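Local coordinates for R.MvaI (Kocuria varians, PDB 2OA9), which probably cuts DNA as a monomeric restriction endonuclease of the PDDEXK clan, recognising its target sequence asymmetrically and relying on bound metal ions, at residues F73-P77 against D227-A231; N84-R88 against G223-D227; L102-G108 against Y117-I123. All coordinates share one frame. Residue numbers count along the deposited sequence, not the author numbering.

All three contacts reach one antiparallel sheet, the one that holds strands 69-74, 225-235 and 100-106. Interactions 1 and 2 share strand 225-235 and D227. Interaction 1 joins the strand to its sheet neighbour 69-74, mostly through backbone atoms. Interaction 2 sets helix 83-91 against the start of the same strand, through polar side chains. N84 of interaction 2 also packs on S76 and P77 of interaction 1. Interaction 3 is the most buried and the most apolar. It packs a second sheet on strand 100-106, and its L102 touches L87 of helix 83-91. Interactions 1 and 2 are only partly buried, and the histidines of their strand bind one cadmium ion.

Interaction 1: F73-P77 against D227-A231; sequences FTKSP and DHGTA. With CD (cadmium ion), chain L.
This contact is the end of an antiparallel strand pair in a five-stranded sheet. Strand 69-74, an outermost strand of that sheet, meets strand 225-235 where the latter is broken. F73, T74 and K75 are extended (phi/psi -171/169, -119/143 and -167/127). The end-to-end directions of 73-76 and 227-231 differ by 135°, so the two segments splay. D227 comes first, chi1 t. Its OD1 accepts from G229 N at 3.0 Å, an Asx turn that bends the chain. Its OD2 bonds to N84 of helix 83-91. H228 has phi/psi -94/3, and its carbonyl O takes a weak hydrogen bond of 3.4 Å from T74 OG1 (chi1 p). Its ring leads away, and NE2 binds a cadmium ion at 2.2 Å together with H226. G229 has phi/psi 113/139. A CB here would clash with T74 CB and jam against the preceding carbonyl, so the tight turn depends on glycine. T230, still loop, is polyproline-like at phi/psi -64/130; the strand resumes at A231. T230 O receives K75 N at 2.8 Å (N-H...O angle 156°). T74 CA approaches T230 O at 3.1 Å as a CA-H...O contact. A231 pairs with T74 as an antiparallel non-hydrogen-bonded pair, CA to CA 4.2 Å. Their side chains share a face of the sheet, with T74 CG2 3.9 Å from A231 CB. A231 CA makes a CA-H...O contact with F73 O, 3.5 Å away.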
ATOM      1  N   PHE A  73       1.186  -4.329  -0.979  1.00 13.20           N
ATOM      2  CA  PHE A  73       1.400  -5.774  -0.987  1.00 13.85           C
ATOM      3  C   PHE A  73       2.659  -6.096  -0.224  1.00 15.43           C
ATOM      4  O   PHE A  73       3.455  -5.221   0.085  1.00 14.44           O
ATOM      5  CB  PHE A  73       1.482  -6.314  -2.437  1.00 14.40           C
ATOM      6  CG  PHE A  73       2.602  -5.716  -3.273  1.00 13.98           C
ATOM      7  CD1 PHE A  73       3.877  -6.214  -3.244  1.00 13.94           C
ATOM      8  CD2 PHE A  73       2.348  -4.631  -4.091  1.00 15.66           C
ATOM      9  CE1 PHE A  73       4.893  -5.675  -4.034  1.00 15.60           C
ATOM     10  CE2 PHE A  73       3.363  -4.050  -4.835  1.00 16.58           C
ATOM     11  CZ  PHE A  73       4.644  -4.572  -4.809  1.00 16.39           C
ATOM     12  N   THR A  74       2.858  -7.376   0.051  1.00 16.47           N
ATOM     13  CA  THR A  74       4.085  -7.894   0.627  1.00 17.87           C
ATOM     14  C   THR A  74       4.674  -8.890  -0.364  1.00 17.54           C
ATOM     15  O   THR A  74       3.935  -9.642  -1.049  1.00 19.82           O
ATOM     16  CB  THR A  74       3.847  -8.578   2.014  1.00 18.07           C
ATOM     17  OG1 THR A  74       2.855  -9.611   1.900  1.00 22.82           O
ATOM     18  CG2 THR A  74       3.276  -7.622   3.009  1.00 18.85           C
ATOM     19  N   LYS A  75       5.999  -8.894  -0.468  1.00 16.74           N
ATOM     20  CA  LYS A  75       6.683  -9.777  -1.399  1.00 17.56           C
ATOM     21  C   LYS A  75       8.158  -9.809  -1.101  1.00 17.73           C
ATOM     22  O   LYS A  75       8.813  -8.750  -1.063  1.00 18.74           O
ATOM     23  CB  LYS A  75       6.446  -9.360  -2.861  1.00 19.16           C
ATOM     24  CG  LYS A  75       7.146 -10.214  -3.947  1.00 21.08           C
ATOM     25  CD  LYS A  75       6.507 -11.578  -4.068  1.00 25.76           C
ATOM     26  CE  LYS A  75       7.188 -12.363  -5.163  1.00 26.64           C
ATOM     27  NZ  LYS A  75       8.535 -12.838  -4.737  1.00 29.67           N
ATOM     28  N   SER A  76       8.647 -11.039  -0.935  1.00 19.85           N
ATOM     29  CA  SER A  76      10.061 -11.318  -0.755  1.00 21.53           C
ATOM     30  C   SER A  76      10.866 -11.121  -2.028  1.00 20.42           C
ATOM     31  O   SER A  76      10.332 -11.226  -3.117  1.00 19.97           O
ATOM     32  CB  SER A  76      10.259 -12.746  -0.247  1.00 22.27           C
ATOM     33  OG  SER A  76       9.896 -12.839   1.120  1.00 27.41           O
ATOM     34  N   PRO A  77      12.156 -10.829  -1.899  1.00 21.05           N
ATOM     35  CA  PRO A  77      13.003 -10.686  -3.086  1.00 21.09           C
ATOM     36  C   PRO A  77      12.962 -11.865  -4.095  1.00 20.30           C
ATOM     37  O   PRO A  77      12.780 -13.053  -3.750  1.00 22.51           O
ATOM     38  CB  PRO A  77      14.402 -10.489  -2.489  1.00 21.04           C
ATOM     39  CG  PRO A  77      14.170  -9.892  -1.203  1.00 21.86           C
ATOM     40  CD  PRO A  77      12.920 -10.570  -0.683  1.00 21.56           C
ATOM     41  N   ASP A 227       9.112 -14.475   8.362  1.00 16.89           N
ATOM     42  CA  ASP A 227       8.969 -13.299   7.511  1.00 19.15           C
ATOM     43  C   ASP A 227       7.631 -13.392   6.788  1.00 20.66           C
ATOM     44  O   ASP A 227       7.380 -14.396   6.148  1.00 23.13           O
ATOM     45  CB  ASP A 227      10.120 -13.342   6.501  1.00 19.84           C
ATOM     46  CG  ASP A 227      10.111 -12.175   5.483  1.00 20.66           C
ATOM     47  OD1 ASP A 227       9.489 -11.145   5.716  1.00 21.84           O
ATOM     48  OD2 ASP A 227      10.725 -12.242   4.398  1.00 28.94           O
ATOM     49  N   HIS A 228       6.779 -12.371   6.884  1.00 23.19           N
ATOM     50  CA  HIS A 228       5.495 -12.371   6.162  1.00 24.78           C
ATOM     51  C   HIS A 228       5.579 -11.659   4.802  1.00 24.46           C
ATOM     52  O   HIS A 228       4.575 -11.574   4.085  1.00 26.19           O
ATOM     53  CB  HIS A 228       4.364 -11.835   7.070  1.00 25.88           C
ATOM     54  CG  HIS A 228       4.087 -12.717   8.257  1.00 29.56           C
ATOM     55  ND1 HIS A 228       3.998 -12.241   9.550  1.00 35.79           N
ATOM     56  CD2 HIS A 228       3.921 -14.058   8.343  1.00 32.03           C
ATOM     57  CE1 HIS A 228       3.780 -13.248  10.377  1.00 34.27           C
ATOM     58  NE2 HIS A 228       3.724 -14.363   9.671  1.00 34.26           N
ATOM     59  N   GLY A 229       6.776 -11.197   4.433  1.00 23.46           N
ATOM     60  CA  GLY A 229       7.007 -10.549   3.158  1.00 22.17           C
ATOM     61  C   GLY A 229       7.346  -9.090   3.382  1.00 20.31           C
ATOM     62  O   GLY A 229       6.723  -8.399   4.148  1.00 21.92           O
ATOM     63  N   THR A 230       8.308  -8.622   2.630  1.00 18.88           N
ATOM     64  CA  THR A 230       8.662  -7.209   2.633  1.00 17.29           C
ATOM     65  C   THR A 230       7.487  -6.373   2.112  1.00 15.71           C
ATOM     66  O   THR A 230       6.911  -6.693   1.078  1.00 15.03           O
ATOM     67  CB  THR A 230       9.880  -7.043   1.746  1.00 18.87           C
ATOM     68  OG1 THR A 230      10.967  -7.751   2.397  1.00 20.77           O
ATOM     69  CG2 THR A 230      10.299  -5.603   1.604  1.00 18.37           C
ATOM     70  N   ALA A 231       7.122  -5.341   2.834  1.00 14.39           N
ATOM     71  CA  ALA A 231       5.885  -4.620   2.546  1.00 13.07           C
ATOM     72  C   ALA A 231       6.234  -3.357   1.730  1.00 13.18           C
ATOM     73  O   ALA A 231       7.120  -2.604   2.099  1.00 15.08           O
ATOM     74  CB  ALA A 231       5.158  -4.268   3.810  1.00 14.18           C
TER
HETATM   75 CD    CD L 912       3.782 -15.690  11.421  0.80 45.50          CD

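Interaction 2: N84-R88 against G223-D227; sequences NTMLR and GKTHD. With CD (cadmium ion), chain L.
Residues 84-88 are a turn of alpha helix, with phi/psi near -65/-42 and R88 N bonded to N84 O at 3.1 Å. The helix crosses the start of strand 225-235. The axes of 84-88 and 225-227 come within 9.2 Å at a signed angle of 109°. The closest CA pair is T85 with T225, 5.9 Å apart. N84 points toward the strand with chi1 m. Its ND2 gives a very short hydrogen bond of 2.4 Å to D227 OD2. D227 has chi1 t, and its OD1 is taken by G229 N. T85 follows, CB sideways and chi1 m. Its OG1 and T225 OG1 are hydrogen-bonded at 2.7 Å, and either may be the donor. R88 closes the turn with chi1 p, chi2 and chi3 t, then chi4 89°. Its NE bonds to T225 OG1 at 2.8 Å, from the guanidinium edge. Its NH2 reaches G223 O at 2.9 Å, and NH1 bonds to N100 O. Water 1 accepts from R88 NH2 and from T225 N, each at 3.1 Å, and so bridges the two donors. T225 OG1 thus meets both T85 and R88. G223 adopts phi/psi 86/-7, a conformation suited to glycine. On the strand, H226 points away from the helix, and its NE2 holds a cadmium ion at 2.3 Å, shared with H228 and well apart from the polar network. The arrangement is a helix packed on an antiparallel sheet, over strands 225-235 and 207-215, where N84, R88 and T225 all touch I213.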
ATOM      1  N   ASN A  84      16.001 -13.359   2.188  1.00 15.82           N
ATOM      2  CA  ASN A  84      15.609 -12.742   3.466  1.00 16.28           C
ATOM      3  C   ASN A  84      16.377 -13.333   4.643  1.00 15.31           C
ATOM      4  O   ASN A  84      16.802 -12.617   5.556  1.00 14.15           O
ATOM      5  CB  ASN A  84      14.055 -12.619   3.597  1.00 18.78           C
ATOM      6  CG  ASN A  84      13.485 -11.339   2.841  1.00 22.80           C
ATOM      7  OD1 ASN A  84      14.233 -10.509   2.280  1.00 28.09           O
ATOM      8  ND2 ASN A  84      12.170 -11.191   2.842  1.00 28.09           N
ATOM      9  N   THR A  85      16.700 -14.620   4.577  1.00 14.04           N
ATOM     10  CA  THR A  85      17.575 -15.262   5.538  1.00 13.96           C
ATOM     11  C   THR A  85      18.998 -14.719   5.511  1.00 13.61           C
ATOM     12  O   THR A  85      19.597 -14.458   6.540  1.00 14.10           O
ATOM     13  CB  THR A  85      17.585 -16.775   5.336  1.00 15.36           C
ATOM     14  OG1 THR A  85      16.230 -17.274   5.453  1.00 15.79           O
ATOM     15  CG2 THR A  85      18.449 -17.485   6.382  1.00 14.62           C
ATOM     16  N   MET A  86      19.554 -14.517   4.304  1.00 13.94           N
ATOM     17  CA  MET A  86      20.879 -13.894   4.230  1.00 15.20           C
ATOM     18  C   MET A  86      20.883 -12.510   4.843  1.00 13.88           C
ATOM     19  O   MET A  86      21.794 -12.125   5.565  1.00 14.83           O
ATOM     20  CB  MET A  86      21.388 -13.819   2.797  1.00 14.69           C
ATOM     21  CG  MET A  86      22.790 -13.253   2.657  1.00 16.03           C
ATOM     22  SD  MET A  86      22.855 -11.419   2.539  1.00 16.73           S
ATOM     23  CE  MET A  86      22.121 -11.255   0.964  1.00 18.88           C
ATOM     24  N   LEU A  87      19.855 -11.723   4.538  1.00 13.27           N
ATOM     25  CA  LEU A  87      19.823 -10.349   4.981  1.00 13.33           C
ATOM     26  C   LEU A  87      19.793 -10.274   6.490  1.00 14.00           C
ATOM     27  O   LEU A  87      20.494  -9.480   7.112  1.00 14.14           O
ATOM     28  CB  LEU A  87      18.628  -9.599   4.413  1.00 13.92           C
ATOM     29  CG  LEU A  87      18.632  -9.295   2.925  1.00 13.39           C
ATOM     30  CD1 LEU A  87      17.252  -8.755   2.520  1.00 13.99           C
ATOM     31  CD2 LEU A  87      19.726  -8.301   2.548  1.00 15.58           C
ATOM     32  N   ARG A  88      18.979 -11.103   7.115  1.00 13.05           N
ATOM     33  CA  ARG A  88      18.881 -11.013   8.558  1.00 13.83           C
ATOM     34  C   ARG A  88      20.166 -11.473   9.244  1.00 12.42           C
ATOM     35  O   ARG A  88      20.637 -10.812  10.166  1.00 12.80           O
ATOM     36  CB  ARG A  88      17.620 -11.735   9.069  1.00 15.18           C
ATOM     37  CG  ARG A  88      17.715 -13.175   9.280  1.00 18.00           C
ATOM     38  CD  ARG A  88      16.420 -13.782   9.882  1.00 16.73           C
ATOM     39  NE  ARG A  88      16.586 -15.181   9.836  1.00 17.88           N
ATOM     40  CZ  ARG A  88      17.137 -15.900  10.806  1.00 15.38           C
ATOM     41  NH1 ARG A  88      17.583 -15.333  11.934  1.00 14.88           N
ATOM     42  NH2 ARG A  88      17.295 -17.206  10.643  1.00 17.72           N
ATOM     43  N   GLY A 223      15.020 -20.297  15.729  1.00 19.40           N
ATOM     44  CA  GLY A 223      16.193 -19.690  15.133  1.00 19.19           C
ATOM     45  C   GLY A 223      16.067 -19.463  13.632  1.00 18.88           C
ATOM     46  O   GLY A 223      16.912 -18.805  13.039  1.00 19.28           O
ATOM     47  N   LYS A 224      14.998 -19.963  13.020  1.00 17.78           N
ATOM     48  CA  LYS A 224      14.851 -19.861  11.568  1.00 17.04           C
ATOM     49  C   LYS A 224      14.016 -18.670  11.174  1.00 16.74           C
ATOM     50  O   LYS A 224      13.281 -18.100  11.982  1.00 16.83           O
ATOM     51  CB  LYS A 224      14.181 -21.099  11.019  1.00 16.75           C
ATOM     52  CG  LYS A 224      14.976 -22.379  11.298  1.00 19.08           C
ATOM     53  CD  LYS A 224      15.083 -23.282  10.068  1.00 25.59           C
ATOM     54  CE  LYS A 224      15.806 -24.591  10.414  1.00 28.44           C
ATOM     55  NZ  LYS A 224      14.955 -25.812  10.204  1.00 31.30           N
ATOM     56  N   THR A 225      14.089 -18.284   9.893  1.00 15.71           N
ATOM     57  CA  THR A 225      13.444 -17.068   9.418  1.00 15.31           C
ATOM     58  C   THR A 225      11.912 -17.050   9.567  1.00 14.83           C
ATOM     59  O   THR A 225      11.227 -17.998   9.204  1.00 14.76           O
ATOM     60  CB  THR A 225      13.841 -16.875   7.965  1.00 15.64           C
ATOM     61  OG1 THR A 225      15.271 -16.777   7.902  1.00 17.07           O
ATOM     62  CG2 THR A 225      13.299 -15.585   7.380  1.00 16.91           C
ATOM     63  N   HIS A 226      11.413 -15.952  10.127  1.00 14.82           N
ATOM     64  CA  HIS A 226       9.983 -15.720  10.253  1.00 16.10           C
ATOM     65  C   HIS A 226       9.705 -14.404   9.540  1.00 15.23           C
ATOM     66  O   HIS A 226      10.017 -13.339  10.034  1.00 15.79           O
ATOM     67  CB  HIS A 226       9.603 -15.657  11.736  1.00 17.04           C
ATOM     68  CG  HIS A 226       8.153 -15.381  11.986  1.00 18.32           C
ATOM     69  ND1 HIS A 226       7.702 -14.904  13.198  1.00 22.31           N
ATOM     70  CD2 HIS A 226       7.049 -15.563  11.213  1.00 22.79           C
ATOM     71  CE1 HIS A 226       6.387 -14.748  13.142  1.00 23.70           C
ATOM     72  NE2 HIS A 226       5.966 -15.137  11.947  1.00 23.46           N
ATOM     73  N   ASP A 227       9.112 -14.475   8.362  1.00 16.89           N
ATOM     74  CA  ASP A 227       8.969 -13.299   7.511  1.00 19.15           C
ATOM     75  C   ASP A 227       7.631 -13.392   6.788  1.00 20.66           C
ATOM     76  O   ASP A 227       7.380 -14.396   6.148  1.00 23.13           O
ATOM     77  CB  ASP A 227      10.120 -13.342   6.501  1.00 19.84           C
ATOM     78  CG  ASP A 227      10.111 -12.175   5.483  1.00 20.66           C
ATOM     79  OD1 ASP A 227       9.489 -11.145   5.716  1.00 21.84           O
ATOM     80  OD2 ASP A 227      10.725 -12.242   4.398  1.00 28.94           O
TER
HETATM   81 CD    CD L 912       3.782 -15.690  11.421  0.80 45.50          CD
HETATM   82  O   HOH W   1      16.639 -19.548   8.663  1.00 26.18           O

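Interaction 3: L102-G108 against Y117-I123; sequences LHQTVSG and YNYDFKI. With CD (cadmium ion), chain F.
Two extended strands, 102-106 and 119-123, cross at -41°, their axes within 7.2 Å. CA atoms are 8.5 Å apart at L102-Y117 but 4.4 Å at G108-I123. Y117 and F121 (chi1 m, chi2 near -90°) fill the wide end. L102 (chi1 t, chi2 p) lays CD1 over a face of the Y117 ring, 4.0 Å from its centroid (CH-pi) and 3.9 Å from F121 CZ. Q104 CG packs on the F121 ring, 4.0 Å from CD2. V106 CG1 (chi1 t) sits over K122 CA (3.6 Å), in the groove between F121 CB and I123 CG1, 3.8 Å from each. H103 N bonds to Y117 OH at 2.9 Å; its NE2 binds cadmium (2.3 Å) with D210. At the narrow end I123 N bonds to S107 O (2.9 Å), and G108 CA makes a CA-H...O contact with I123 O (3.3 Å). The edge strand of a three-stranded antiparallel sheet, running on into calcium ligands D124 and I125, packs across strand 100-106 of the five-stranded sheet, apolar side chains filling the wedge.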
ATOM      1  N   LEU A 102      16.032  -8.355  11.157  1.00 15.32           N
ATOM      2  CA  LEU A 102      16.208  -7.109  10.415  1.00 14.21           C
ATOM      3  C   LEU A 102      14.861  -6.444  10.193  1.00 14.27           C
ATOM      4  O   LEU A 102      14.049  -6.955   9.427  1.00 15.53           O
ATOM      5  CB  LEU A 102      16.925  -7.337   9.073  1.00 14.07           C
ATOM      6  CG  LEU A 102      17.175  -6.140   8.154  1.00 14.22           C
ATOM      7  CD1 LEU A 102      18.098  -5.115   8.818  1.00 14.54           C
ATOM      8  CD2 LEU A 102      17.736  -6.610   6.843  1.00 15.11           C
ATOM      9  N   HIS A 103      14.642  -5.335  10.876  1.00 14.04           N
ATOM     10  CA  HIS A 103      13.429  -4.544  10.722  1.00 13.95           C
ATOM     11  C   HIS A 103      13.893  -3.134  10.346  1.00 12.88           C
ATOM     12  O   HIS A 103      14.355  -2.407  11.187  1.00 15.27           O
ATOM     13  CB  HIS A 103      12.582  -4.497  12.006  1.00 14.58           C
ATOM     14  CG  HIS A 103      11.205  -3.977  11.777  1.00 14.00           C
ATOM     15  ND1 HIS A 103      10.253  -3.898  12.771  1.00 19.34           N
ATOM     16  CD2 HIS A 103      10.599  -3.566  10.638  1.00 16.42           C
ATOM     17  CE1 HIS A 103       9.121  -3.461  12.242  1.00 14.60           C
ATOM     18  NE2 HIS A 103       9.320  -3.198  10.977  1.00 18.76           N
ATOM     19  N   GLN A 104      13.649  -2.723   9.106  1.00 13.70           N
ATOM     20  CA  GLN A 104      14.093  -1.416   8.608  1.00 14.49           C
ATOM     21  C   GLN A 104      13.242  -0.960   7.453  1.00 13.76           C
ATOM     22  O   GLN A 104      12.998  -1.725   6.526  1.00 13.47           O
ATOM     23  CB  GLN A 104      15.549  -1.516   8.155  1.00 16.12           C
ATOM     24  CG  GLN A 104      16.192  -0.292   7.624  1.00 19.11           C
ATOM     25  CD  GLN A 104      16.332   0.745   8.665  1.00 21.57           C
ATOM     26  OE1 GLN A 104      16.969   0.498   9.725  1.00 22.81           O
ATOM     27  NE2 GLN A 104      15.690   1.891   8.453  1.00 19.57           N
ATOM     28  N   THR A 105      12.785   0.278   7.507  1.00 13.86           N
ATOM     29  CA  THR A 105      12.137   0.928   6.380  1.00 13.00           C
ATOM     30  C   THR A 105      13.193   1.561   5.446  1.00 12.82           C
ATOM     31  O   THR A 105      14.054   2.332   5.885  1.00 14.74           O
ATOM     32  CB  THR A 105      11.212   1.994   6.864  1.00 13.22           C
ATOM     33  OG1 THR A 105      10.188   1.439   7.667  1.00 18.68           O
ATOM     34  CG2 THR A 105      10.449   2.639   5.712  1.00 15.75           C
ATOM     35  N   VAL A 106      13.148   1.222   4.176  1.00 12.67           N
ATOM     36  CA  VAL A 106      14.158   1.665   3.223  1.00 12.94           C
ATOM     37  C   VAL A 106      13.466   2.460   2.116  1.00 13.51           C
ATOM     38  O   VAL A 106      12.378   2.107   1.691  1.00 14.04           O
ATOM     39  CB  VAL A 106      14.904   0.464   2.582  1.00 13.32           C
ATOM     40  CG1 VAL A 106      16.072   0.944   1.794  1.00 12.52           C
ATOM     41  CG2 VAL A 106      15.375  -0.535   3.644  1.00 13.91           C
ATOM     42  N   SER A 107      14.092   3.527   1.646  1.00 14.51           N
ATOM     43  CA  SER A 107      13.528   4.222   0.510  1.00 17.93           C
ATOM     44  C   SER A 107      14.541   4.320  -0.620  1.00 15.60           C
ATOM     45  O   SER A 107      15.682   3.857  -0.472  1.00 13.04           O
ATOM     46  CB  SER A 107      13.057   5.579   0.975  1.00 21.20           C
ATOM     47  OG  SER A 107      14.109   6.520   0.955  1.00 28.08           O
ATOM     48  N   GLY A 108      14.145   4.956  -1.717  1.00 14.57           N
ATOM     49  CA  GLY A 108      14.974   5.089  -2.890  1.00 15.65           C
ATOM     50  C   GLY A 108      15.607   6.433  -3.081  1.00 16.56           C
ATOM     51  O   GLY A 108      16.299   6.581  -4.070  1.00 18.41           O
ATOM     52  N   TYR A 117      21.795  -0.741  13.654  1.00 20.06           N
ATOM     53  CA  TYR A 117      22.401  -1.730  12.770  1.00 17.54           C
ATOM     54  C   TYR A 117      23.766  -1.251  12.339  1.00 16.68           C
ATOM     55  O   TYR A 117      24.029  -0.048  12.357  1.00 17.99           O
ATOM     56  CB  TYR A 117      21.547  -1.970  11.507  1.00 17.43           C
ATOM     57  CG  TYR A 117      20.225  -2.590  11.824  1.00 15.52           C
ATOM     58  CD1 TYR A 117      20.084  -3.952  11.939  1.00 14.50           C
ATOM     59  CD2 TYR A 117      19.106  -1.802  12.062  1.00 17.20           C
ATOM     60  CE1 TYR A 117      18.869  -4.519  12.304  1.00 15.68           C
ATOM     61  CE2 TYR A 117      17.879  -2.373  12.412  1.00 18.12           C
ATOM     62  CZ  TYR A 117      17.768  -3.726  12.493  1.00 15.33           C
ATOM     63  OH  TYR A 117      16.561  -4.317  12.836  1.00 15.61           O
ATOM     64  N   ASN A 118      24.619  -2.181  11.919  1.00 15.32           N
ATOM     65  CA  ASN A 118      25.960  -1.829  11.441  1.00 14.92           C
ATOM     66  C   ASN A 118      26.016  -1.613   9.922  1.00 14.51           C
ATOM     67  O   ASN A 118      27.099  -1.467   9.346  1.00 14.95           O
ATOM     68  CB  ASN A 118      26.947  -2.917  11.833  1.00 15.98           C
ATOM     69  CG  ASN A 118      27.142  -2.987  13.334  1.00 17.36           C
ATOM     70  OD1 ASN A 118      27.197  -1.947  13.999  1.00 20.20           O
ATOM     71  ND2 ASN A 118      27.236  -4.187  13.879  1.00 22.12           N
ATOM     72  N   TYR A 119      24.829  -1.610   9.301  1.00 12.76           N
ATOM     73  CA  TYR A 119      24.697  -1.410   7.839  1.00 13.15           C
ATOM     74  C   TYR A 119      23.586  -0.406   7.559  1.00 14.51           C
ATOM     75  O   TYR A 119      22.657  -0.290   8.365  1.00 15.88           O
ATOM     76  CB  TYR A 119      24.434  -2.739   7.096  1.00 12.54           C
ATOM     77  CG  TYR A 119      25.498  -3.732   7.417  1.00 12.51           C
ATOM     78  CD1 TYR A 119      26.697  -3.737   6.690  1.00 12.16           C
ATOM     79  CD2 TYR A 119      25.410  -4.562   8.505  1.00 10.49           C
ATOM     80  CE1 TYR A 119      27.731  -4.557   7.029  1.00 11.43           C
ATOM     81  CE2 TYR A 119      26.453  -5.421   8.801  1.00 12.16           C
ATOM     82  CZ  TYR A 119      27.603  -5.388   8.092  1.00 11.14           C
ATOM     83  OH  TYR A 119      28.639  -6.231   8.454  1.00 14.68           O
ATOM     84  N   ASP A 120      23.731   0.319   6.448  1.00 14.85           N
ATOM     85  CA  ASP A 120      22.718   1.242   5.935  1.00 15.07           C
ATOM     86  C   ASP A 120      22.214   0.724   4.588  1.00 13.85           C
ATOM     87  O   ASP A 120      22.834  -0.104   3.961  1.00 13.94           O
ATOM     88  CB  ASP A 120      23.268   2.636   5.755  1.00 14.86           C
ATOM     89  CG  ASP A 120      23.733   3.258   7.044  1.00 17.34           C
ATOM     90  OD1 ASP A 120      23.101   3.018   8.083  1.00 18.96           O
ATOM     91  OD2 ASP A 120      24.738   3.987   7.053  1.00 21.86           O
ATOM     92  N   PHE A 121      21.034   1.187   4.198  1.00 12.70           N
ATOM     93  CA  PHE A 121      20.310   0.584   3.095  1.00 12.33           C
ATOM     94  C   PHE A 121      19.722   1.665   2.203  1.00 12.59           C
ATOM     95  O   PHE A 121      19.297   2.692   2.698  1.00 13.77           O
ATOM     96  CB  PHE A 121      19.172  -0.325   3.574  1.00 13.19           C
ATOM     97  CG  PHE A 121      19.612  -1.405   4.489  1.00 11.80           C
ATOM     98  CD1 PHE A 121      19.990  -2.647   3.986  1.00 13.88           C
ATOM     99  CD2 PHE A 121      19.668  -1.202   5.855  1.00 14.18           C
ATOM    100  CE1 PHE A 121      20.426  -3.652   4.822  1.00 14.00           C
ATOM    101  CE2 PHE A 121      20.102  -2.218   6.700  1.00 13.87           C
ATOM    102  CZ  PHE A 121      20.487  -3.424   6.178  1.00 13.59           C
ATOM    103  N   LYS A 122      19.623   1.359   0.900  1.00 12.62           N
ATOM    104  CA  LYS A 122      18.903   2.202  -0.065  1.00 12.43           C
ATOM    105  C   LYS A 122      18.303   1.316  -1.149  1.00 13.31           C
ATOM    106  O   LYS A 122      18.861   0.287  -1.506  1.00 14.21           O
ATOM    107  CB  LYS A 122      19.835   3.236  -0.651  1.00 13.51           C
ATOM    108  CG  LYS A 122      19.099   4.299  -1.487  1.00 14.95           C
ATOM    109  CD  LYS A 122      19.978   5.539  -1.729  1.00 18.16           C
ATOM    110  CE  LYS A 122      21.284   5.315  -2.425  1.00 23.51           C
ATOM    111  NZ  LYS A 122      21.144   4.912  -3.835  1.00 25.44           N
ATOM    112  N   ILE A 123      17.184   1.710  -1.731  1.00 12.71           N
ATOM    113  CA  ILE A 123      16.667   1.028  -2.926  1.00 12.96           C
ATOM    114  C   ILE A 123      17.147   1.777  -4.174  1.00 12.94           C
ATOM    115  O   ILE A 123      17.196   3.006  -4.216  1.00 13.50           O
ATOM    116  CB  ILE A 123      15.133   0.967  -2.921  1.00 13.90           C
ATOM    117  CG1 ILE A 123      14.596   0.327  -1.616  1.00 14.62           C
ATOM    118  CG2 ILE A 123      14.600   0.234  -4.180  1.00 14.29           C
ATOM    119  CD1 ILE A 123      14.929  -1.125  -1.476  1.00 17.32           C
TER
HETATM  120 CD    CD F 903       8.014  -1.876   9.672  1.00 23.70          CD
HETATM  121  O   HOH W   2      15.117  -2.751  14.404  1.00 29.02           O
HETATM  122  O   HOH W   3      10.068  -0.718   9.454  1.00 25.15           O
HETATM  123  O   HOH W   4      16.673   4.395   2.619  1.00 23.04           O
HETATM  124  O   HOH W   5       6.011  -3.098   9.668  1.00 31.22           O
HETATM  125  O   HOH W   6       7.007  -0.287  10.874  1.00 25.07           O